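Long-range contacts in SusD-like carbohydrate binding protein (Bacteroides vulgatus, PDB 3LEW), which probably binds carbohydrate at the outer membrane as a SusD-family protein, and so is likely to take part in nutrient capture: residues F16-G20 / A107-D113; G245-V249 / L338-V342; T277-S281 / R330-I334. The contacts are given in a common frame with arbitrary orientation. Residues are numbered along the deposited sequence.

Interaction 1: residues F16-G20 / A107-D113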
loop_
_atom_site.group_PDB
_atom_site.type_symbol
_atom_site.label_atom_id
_atom_site.label_comp_id
_atom_site.label_asym_id
_atom_site.label_seq_id
_atom_site.Cartn_x
_atom_site.Cartn_y
_atom_site.Cartn_z
ATOM N N PHE A 16 -4.959 -25.867 19.714
ATOM C CA PHE A 16 -5.626 -24.817 20.555
ATOM C C PHE A 16 -5.719 -25.264 22.022
ATOM O O PHE A 16 -5.910 -26.463 22.294
ATOM C CB PHE A 16 -7.046 -24.497 20.032
ATOM C CG PHE A 16 -7.065 -23.495 18.883
ATOM C CD1 PHE A 16 -6.531 -22.202 19.045
ATOM C CD2 PHE A 16 -7.640 -23.838 17.649
ATOM C CE1 PHE A 16 -6.553 -21.280 17.994
ATOM C CE2 PHE A 16 -7.660 -22.908 16.586
ATOM C CZ PHE A 16 -7.103 -21.632 16.764
ATOM N N GLY A 17 -5.624 -24.296 22.944
ATOM C CA GLY A 17 -5.712 -24.541 24.372
ATOM C C GLY A 17 -5.238 -23.427 25.298
ATOM O O GLY A 17 -5.858 -23.175 26.324
ATOM N N LYS A 18 -4.119 -22.785 24.972
ATOM C CA LYS A 18 -3.550 -21.739 25.808
ATOM C C LYS A 18 -3.417 -20.484 24.970
ATOM O O LYS A 18 -3.459 -20.544 23.751
ATOM C CB LYS A 18 -2.163 -22.137 26.315
ATOM C CG LYS A 18 -2.121 -23.469 27.048
ATOM C CD LYS A 18 -0.741 -23.733 27.611
ATOM C CE LYS A 18 -0.685 -25.053 28.400
ATOM N NZ LYS A 18 -1.266 -26.169 27.565
ATOM N N THR A 19 -3.307 -19.343 25.634
ATOM C CA THR A 19 -3.101 -18.081 24.933
ATOM C C THR A 19 -1.946 -18.173 23.932
ATOM O O THR A 19 -2.084 -17.712 22.801
ATOM C CB THR A 19 -2.895 -16.887 25.917
ATOM O OG1 THR A 19 -1.860 -17.216 26.850
ATOM C CG2 THR A 19 -4.236 -16.549 26.685
ATOM N N GLY A 20 -0.819 -18.783 24.327
ATOM C CA GLY A 20 0.341 -18.947 23.422
ATOM C C GLY A 20 -0.021 -19.659 22.106
ATOM O O GLY A 20 0.532 -19.360 21.038
ATOM N N ALA A 107 -9.099 -19.709 26.099
ATOM C CA ALA A 107 -7.659 -20.003 26.164
ATOM C C ALA A 107 -7.134 -19.858 27.605
ATOM O O ALA A 107 -7.379 -18.846 28.245
ATOM C CB ALA A 107 -6.896 -19.073 25.223
ATOM N N GLU A 108 -6.416 -20.855 28.102
ATOM C CA GLU A 108 -5.761 -20.765 29.426
ATOM C C GLU A 108 -4.647 -19.707 29.401
ATOM O O GLU A 108 -3.821 -19.698 28.488
ATOM C CB GLU A 108 -5.187 -22.122 29.832
ATOM C CG GLU A 108 -4.307 -22.074 31.081
ATOM C CD GLU A 108 -3.711 -23.431 31.443
ATOM O OE1 GLU A 108 -4.274 -24.468 31.007
ATOM O OE2 GLU A 108 -2.694 -23.462 32.185
ATOM N N GLY A 109 -4.640 -18.825 30.393
ATOM C CA GLY A 109 -3.701 -17.712 30.443
ATOM C C GLY A 109 -4.294 -16.584 31.250
ATOM O O GLY A 109 -5.268 -16.789 31.984
ATOM N N THR A 110 -3.718 -15.397 31.114
ATOM C CA THR A 110 -4.212 -14.202 31.780
ATOM C C THR A 110 -5.332 -13.548 30.972
ATOM O O THR A 110 -5.380 -13.634 29.739
ATOM C CB THR A 110 -3.127 -13.176 32.033
ATOM O OG1 THR A 110 -2.632 -12.630 30.792
ATOM C CG2 THR A 110 -1.946 -13.818 32.860
ATOM N N GLN A 111 -6.206 -12.841 31.665
ATOM C CA GLN A 111 -7.243 -12.082 30.981
ATOM C C GLN A 111 -6.624 -10.973 30.147
ATOM O O GLN A 111 -7.125 -10.665 29.041
ATOM C CB GLN A 111 -8.267 -11.508 31.966
ATOM C CG GLN A 111 -9.478 -10.881 31.298
ATOM C CD GLN A 111 -10.245 -11.883 30.511
ATOM O OE1 GLN A 111 -10.549 -12.963 31.024
ATOM N NE2 GLN A 111 -10.622 -11.529 29.274
ATOM N N ALA A 112 -5.533 -10.377 30.638
ATOM C CA ALA A 112 -4.777 -9.397 29.837
ATOM C C ALA A 112 -4.368 -9.957 28.478
ATOM O O ALA A 112 -4.609 -9.323 27.435
ATOM C CB ALA A 112 -3.533 -8.913 30.589
ATOM N N ASP A 113 -3.765 -11.142 28.482
ATOM C CA ASP A 113 -3.354 -11.783 27.229
ATOM C C ASP A 113 -4.536 -12.179 26.353
ATOM O O ASP A 113 -4.491 -11.959 25.154
ATOM C CB ASP A 113 -2.464 -12.978 27.487
ATOM C CG ASP A 113 -1.078 -12.557 27.974
ATOM O OD1 ASP A 113 -0.698 -11.385 27.716
ATOM O OD2 ASP A 113 -0.365 -13.405 28.557
HETATM O O HOH W 1 -4.441 -26.249 28.611
HETATM O O HOH W 2 -1.457 -15.763 29.164
#
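Two backbone hydrogen bonds pair the first modelled residues with the loop before helix 111-135: Glu-108 N donates to Gly-17 O (3.0 Å) and Thr-19 N to Glu-108 O (2.9 Å), both nearly straight. They flank Lys-18 as a single beta bridge to Glu-108, and Lys-18 CA adds a CH...O contact to Glu-108 O (3.4 Å). Lys-18 is the N-cap of helix 19-35, so the bridge ends where that helix starts. Among the side chains, Thr-19 CG2 packs on Ala-107 CB (3.9 Å) and Asp-113 CB (4.1 Å). Gly-109 has a backbone conformation that only glycine takes readily, and a CB would strike Thr-19 CG2. Thr-110 caps helix 111-135, its OG1 accepting from Asp-113 N (3.0 Å). One water joins Thr-19 OG1, Thr-110 N and Asp-113 OD2; another donates to Glu-108 OE1 and accepts a weak bond from Lys-18 NZ. At this exposed edge of the helical SusD fold, main-chain bonds and water, with no direct salt bridge, tie two helix starts together.

Interaction 2: residues G245-V249 / L338-V342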
loop_
_atom_site.group_PDB
_atom_site.type_symbol
_atom_site.label_atom_id
_atom_site.label_comp_id
_atom_site.label_asym_id
_atom_site.label_seq_id
_atom_site.Cartn_x
_atom_site.Cartn_y
_atom_site.Cartn_z
ATOM N N GLY A 245 17.671 3.627 2.358
ATOM C CA GLY A 245 17.258 2.504 1.505
ATOM C C GLY A 245 15.873 1.923 1.784
ATOM O O GLY A 245 15.473 0.957 1.139
ATOM N N PHE A 246 15.118 2.486 2.754
ATOM C CA PHE A 246 13.724 2.027 3.036
ATOM C C PHE A 246 13.633 0.491 3.210
ATOM O O PHE A 246 12.704 -0.155 2.720
ATOM C CB PHE A 246 12.738 2.560 1.975
ATOM C CG PHE A 246 12.119 3.894 2.339
ATOM C CD1 PHE A 246 12.867 5.036 2.270
ATOM C CD2 PHE A 246 10.797 3.984 2.742
ATOM C CE1 PHE A 246 12.335 6.271 2.640
ATOM C CE2 PHE A 246 10.262 5.235 3.112
ATOM C CZ PHE A 246 11.040 6.353 3.040
ATOM N N ASN A 247 14.568 -0.052 3.979
ATOM C CA ASN A 247 14.826 -1.495 4.017
ATOM C C ASN A 247 15.038 -2.094 5.422
ATOM O O ASN A 247 15.457 -3.234 5.529
ATOM C CB ASN A 247 15.980 -1.816 3.121
ATOM C CG ASN A 247 17.274 -1.147 3.592
ATOM O OD1 ASN A 247 17.402 -0.824 4.793
ATOM N ND2 ASN A 247 18.234 -0.911 2.671
ATOM N N SER A 248 14.706 -1.329 6.453
ATOM C CA SER A 248 14.841 -1.800 7.868
ATOM C C SER A 248 13.710 -1.330 8.752
ATOM O O SER A 248 13.441 -0.105 8.841
ATOM C CB SER A 248 16.140 -1.255 8.462
ATOM O OG SER A 248 16.270 -1.599 9.826
ATOM N N VAL A 249 13.082 -2.259 9.481
ATOM C CA VAL A 249 12.023 -1.913 10.426
ATOM C C VAL A 249 12.536 -1.124 11.650
ATOM O O VAL A 249 11.716 -0.532 12.391
ATOM C CB VAL A 249 11.268 -3.178 10.959
ATOM C CG1 VAL A 249 10.515 -3.886 9.828
ATOM C CG2 VAL A 249 12.234 -4.100 11.716
ATOM N N LEU A 338 18.115 -9.436 1.135
ATOM C CA LEU A 338 17.223 -9.075 2.223
ATOM C C LEU A 338 16.878 -7.598 2.160
ATOM O O LEU A 338 17.723 -6.754 1.919
ATOM C CB LEU A 338 17.865 -9.345 3.595
ATOM C CG LEU A 338 18.289 -10.781 3.913
ATOM C CD1 LEU A 338 18.883 -10.818 5.349
ATOM C CD2 LEU A 338 17.095 -11.719 3.791
ATOM N N GLY A 339 15.615 -7.311 2.421
ATOM C CA GLY A 339 15.138 -5.935 2.629
ATOM C C GLY A 339 13.787 -5.972 3.266
ATOM O O GLY A 339 12.926 -6.732 2.830
ATOM N N ASP A 340 13.565 -5.137 4.294
ATOM C CA ASP A 340 12.316 -5.172 5.046
ATOM C C ASP A 340 11.218 -4.415 4.288
ATOM O O ASP A 340 11.488 -3.519 3.494
ATOM C CB ASP A 340 12.464 -4.582 6.462
ATOM C CG ASP A 340 13.459 -5.354 7.356
ATOM O OD1 ASP A 340 13.989 -6.436 6.954
ATOM O OD2 ASP A 340 13.713 -4.866 8.506
ATOM N N ILE A 341 9.982 -4.756 4.603
ATOM C CA ILE A 341 8.819 -4.231 3.884
ATOM C C ILE A 341 8.045 -3.249 4.778
ATOM O O ILE A 341 7.452 -3.655 5.763
ATOM C CB ILE A 341 7.849 -5.335 3.472
ATOM C CG1 ILE A 341 8.560 -6.484 2.735
ATOM C CG2 ILE A 341 6.729 -4.735 2.578
ATOM C CD1 ILE A 341 9.385 -6.077 1.496
ATOM N N VAL A 342 8.052 -1.987 4.400
ATOM C CA VAL A 342 7.301 -0.948 5.143
ATOM C C VAL A 342 5.782 -1.067 4.864
ATOM O O VAL A 342 5.377 -1.249 3.726
ATOM C CB VAL A 342 7.827 0.469 4.826
ATOM C CG1 VAL A 342 7.605 0.850 3.368
ATOM C CG2 VAL A 342 7.132 1.530 5.733
HETATM O O HOH W 3 10.271 -1.367 2.462
#
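Direct hydrogen bonds come from Asp-340, once through its backbone and once through its carboxylate. Asp-340 N donates to Asn-247 O (3.0 Å), while Asp-340 OD2 accepts from Val-249 N (2.9 Å), so the aspartate grips the 245-249 loop at two points two residues apart. Its other oxygen, OD1, is taken by a salt bridge to Arg-332 and by Gln-260 N, which leaves the buried charge well compensated. Water supplies a third link: one molecule donates to Phe-246 O and Asp-340 O (2.7 Å each), carbonyls 3.7 Å apart, and accepts from Val-342 N (3.0 Å). Nonpolar atoms gather round the carboxylate: Ser-248 CA is 3.3 Å and Val-249 CG1 3.6 Å from Asp-340 OD2. The end of the Asn-247 side chain leads away, ND2 donating to Arg-330 O. Gly-245, with positive phi, takes the chain out of helix 239-242; Phe-246 then meets Tyr-242 edge-to-face and Lys-328 in a cation-pi contact. Trp-254, on strand 254-258, touches Val-249, Asp-340 and Val-342. The contact fastens the loop between helix 239-242 and strand 254-258 to the residues leading into that strand's antiparallel partner, 341-345.

Interaction 3: residues T277-S281 / R330-I334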
loop_
_atom_site.group_PDB
_atom_site.type_symbol
_atom_site.label_atom_id
_atom_site.label_comp_id
_atom_site.label_asym_id
_atom_site.label_seq_id
_atom_site.Cartn_x
_atom_site.Cartn_y
_atom_site.Cartn_z
ATOM N N THR A 277 18.702 0.596 -8.514
ATOM C CA THR A 277 20.053 1.170 -8.423
ATOM C C THR A 277 21.183 0.235 -7.946
ATOM O O THR A 277 22.355 0.471 -8.271
ATOM C CB THR A 277 20.070 2.472 -7.590
ATOM O OG1 THR A 277 19.725 2.193 -6.227
ATOM C CG2 THR A 277 19.150 3.560 -8.182
ATOM N N THR A 278 20.879 -0.781 -7.123
ATOM C CA THR A 278 21.919 -1.690 -6.656
ATOM C C THR A 278 22.340 -2.719 -7.725
ATOM O O THR A 278 21.505 -3.437 -8.272
ATOM C CB THR A 278 21.486 -2.487 -5.389
ATOM O OG1 THR A 278 20.966 -1.565 -4.423
ATOM C CG2 THR A 278 22.665 -3.282 -4.801
ATOM N N LYS A 279 23.635 -2.811 -8.009
ATOM C CA LYS A 279 24.143 -3.888 -8.849
ATOM C C LYS A 279 23.819 -5.218 -8.218
ATOM O O LYS A 279 24.212 -5.464 -7.076
ATOM C CB LYS A 279 25.661 -3.783 -9.000
ATOM C CG LYS A 279 26.080 -2.544 -9.749
ATOM C CD LYS A 279 27.634 -2.394 -9.720
ATOM C CE LYS A 279 28.050 -0.915 -9.814
ATOM N NZ LYS A 279 28.417 -0.546 -11.212
ATOM N N GLY A 280 23.110 -6.066 -8.968
ATOM C CA GLY A 280 22.606 -7.333 -8.428
ATOM C C GLY A 280 21.092 -7.425 -8.326
ATOM O O GLY A 280 20.568 -8.530 -8.198
ATOM N N SER A 281 20.370 -6.296 -8.341
ATOM C CA SER A 281 18.911 -6.356 -8.445
ATOM C C SER A 281 18.517 -7.005 -9.770
ATOM O O SER A 281 19.121 -6.756 -10.781
ATOM C CB SER A 281 18.308 -4.947 -8.367
ATOM O OG SER A 281 16.924 -4.977 -8.640
ATOM N N ARG A 330 16.343 0.299 -1.562
ATOM C CA ARG A 330 17.481 -0.532 -1.892
ATOM C C ARG A 330 17.567 -1.751 -1.020
ATOM O O ARG A 330 17.236 -1.687 0.115
ATOM C CB ARG A 330 18.781 0.253 -1.770
ATOM C CG ARG A 330 18.773 1.534 -2.558
ATOM C CD ARG A 330 20.111 2.278 -2.516
ATOM N NE ARG A 330 20.678 2.541 -1.191
ATOM C CZ ARG A 330 20.317 3.570 -0.411
ATOM N NH1 ARG A 330 19.362 4.425 -0.804
ATOM N NH2 ARG A 330 20.909 3.747 0.749
ATOM N N PHE A 331 18.028 -2.873 -1.572
ATOM C CA PHE A 331 18.328 -4.033 -0.749
ATOM C C PHE A 331 19.208 -3.629 0.433
ATOM O O PHE A 331 20.147 -2.834 0.311
ATOM C CB PHE A 331 19.086 -5.107 -1.570
ATOM C CG PHE A 331 18.188 -6.039 -2.370
ATOM C CD1 PHE A 331 17.600 -7.133 -1.762
ATOM C CD2 PHE A 331 17.955 -5.834 -3.746
ATOM C CE1 PHE A 331 16.807 -7.991 -2.483
ATOM C CE2 PHE A 331 17.150 -6.680 -4.450
ATOM C CZ PHE A 331 16.599 -7.781 -3.831
ATOM N N ARG A 332 18.899 -4.183 1.589
ATOM C CA ARG A 332 19.749 -4.031 2.773
ATOM C C ARG A 332 20.983 -4.899 2.662
ATOM O O ARG A 332 22.109 -4.433 2.868
ATOM C CB ARG A 332 18.969 -4.328 4.049
ATOM C CG ARG A 332 19.795 -4.074 5.292
ATOM C CD ARG A 332 18.979 -4.299 6.535
ATOM N NE ARG A 332 18.857 -5.737 6.860
ATOM C CZ ARG A 332 17.725 -6.441 6.839
ATOM N NH1 ARG A 332 16.610 -5.901 6.461
ATOM N NH2 ARG A 332 17.716 -7.704 7.203
ATOM N N ASP A 333 20.785 -6.159 2.277
ATOM C CA ASP A 333 21.874 -7.127 2.125
ATOM C C ASP A 333 21.729 -7.685 0.712
ATOM O O ASP A 333 20.834 -8.472 0.454
ATOM C CB ASP A 333 21.726 -8.231 3.199
ATOM C CG ASP A 333 22.819 -9.280 3.136
ATOM O OD1 ASP A 333 23.513 -9.386 2.080
ATOM O OD2 ASP A 333 22.965 -10.015 4.161
ATOM N N ILE A 334 22.566 -7.242 -0.226
ATOM C CA ILE A 334 22.341 -7.610 -1.635
ATOM C C ILE A 334 22.805 -9.060 -1.909
ATOM O O ILE A 334 22.148 -9.794 -2.625
ATOM C CB ILE A 334 23.003 -6.612 -2.600
ATOM C CG1 ILE A 334 22.667 -6.955 -4.058
ATOM C CG2 ILE A 334 24.513 -6.605 -2.383
ATOM C CD1 ILE A 334 21.179 -7.011 -4.387
HETATM O O HOH W 4 21.822 -2.008 -1.780
#
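Two irregular loops meet here without any direct hydrogen bond between them; one polar link is a water that donates to both Thr-278 OG1 (2.8 Å) and Phe-331 O (2.8 Å). Around it, side chains of 330-334 pack on side chains and backbone of 277-281. Ile-334 reaches toward 277-281, its CG1 lying 3.7 Å from Thr-278 CG2 and 3.7 Å from Lys-279 O, while its CD1 approaches Gly-280 C at 4.0 Å and Ser-281 N at 4.1 Å. The isoleucine thus lies along the turn that these residues form. That turn is a type II beta turn from Thr-278 to Ser-281, closed by Ser-281 N donating to Thr-278 O (3.1 Å), with Gly-280 in the third position, where the positive phi of 114° favours glycine. A CB on Gly-280 would also press tightly on Ile-334 CG1. The facing loop has its own irregularity: Arg-332 and Asp-333 both stand opposite Leu-338, a classic beta bulge in the connection between strands 321-326 and 341-345. Next to Thr-277 and Thr-278 packs the aliphatic part of Arg-330, with CD 3.7 Å from Thr-277 OG1 and CB 3.9 Å from Thr-278 OG1; its guanidinium turns elsewhere, to the carbonyls of Lys-243 and Ser-327. The Phe-331 ring is buried, and its CE2 comes within 4.4 Å of Ser-281 CB. Asp-275, just after helix 271-274, is a second bridge between the loops, since its OD2 accepts from Thr-278 OG1 and from Phe-331 N, and its backbone O holds Ser-281 OG.

Interactions 2 and 3 adjoin, their centres about 11 Å apart, and 277-281/330-334 is nested within the chain loop that 245-249/338-342 closes. Arg-332 couples them: its NH1 forms a salt bridge with Asp-340 OD1 (2.7 Å) and also bonds Asn-247 O, while Arg-332 N probably hydrogen-bonds Leu-338 O (2.8 Å). Interaction 1 precedes both in the chain and stands apart, its centre about 33 Å from that of interaction 2 and about 42 Å from that of interaction 3, with no touching atoms. It lies at the periphery, about 33 Å from the chain's centre, whereas the other two lie nearer that centre and join loops and the entry to strand 341-345.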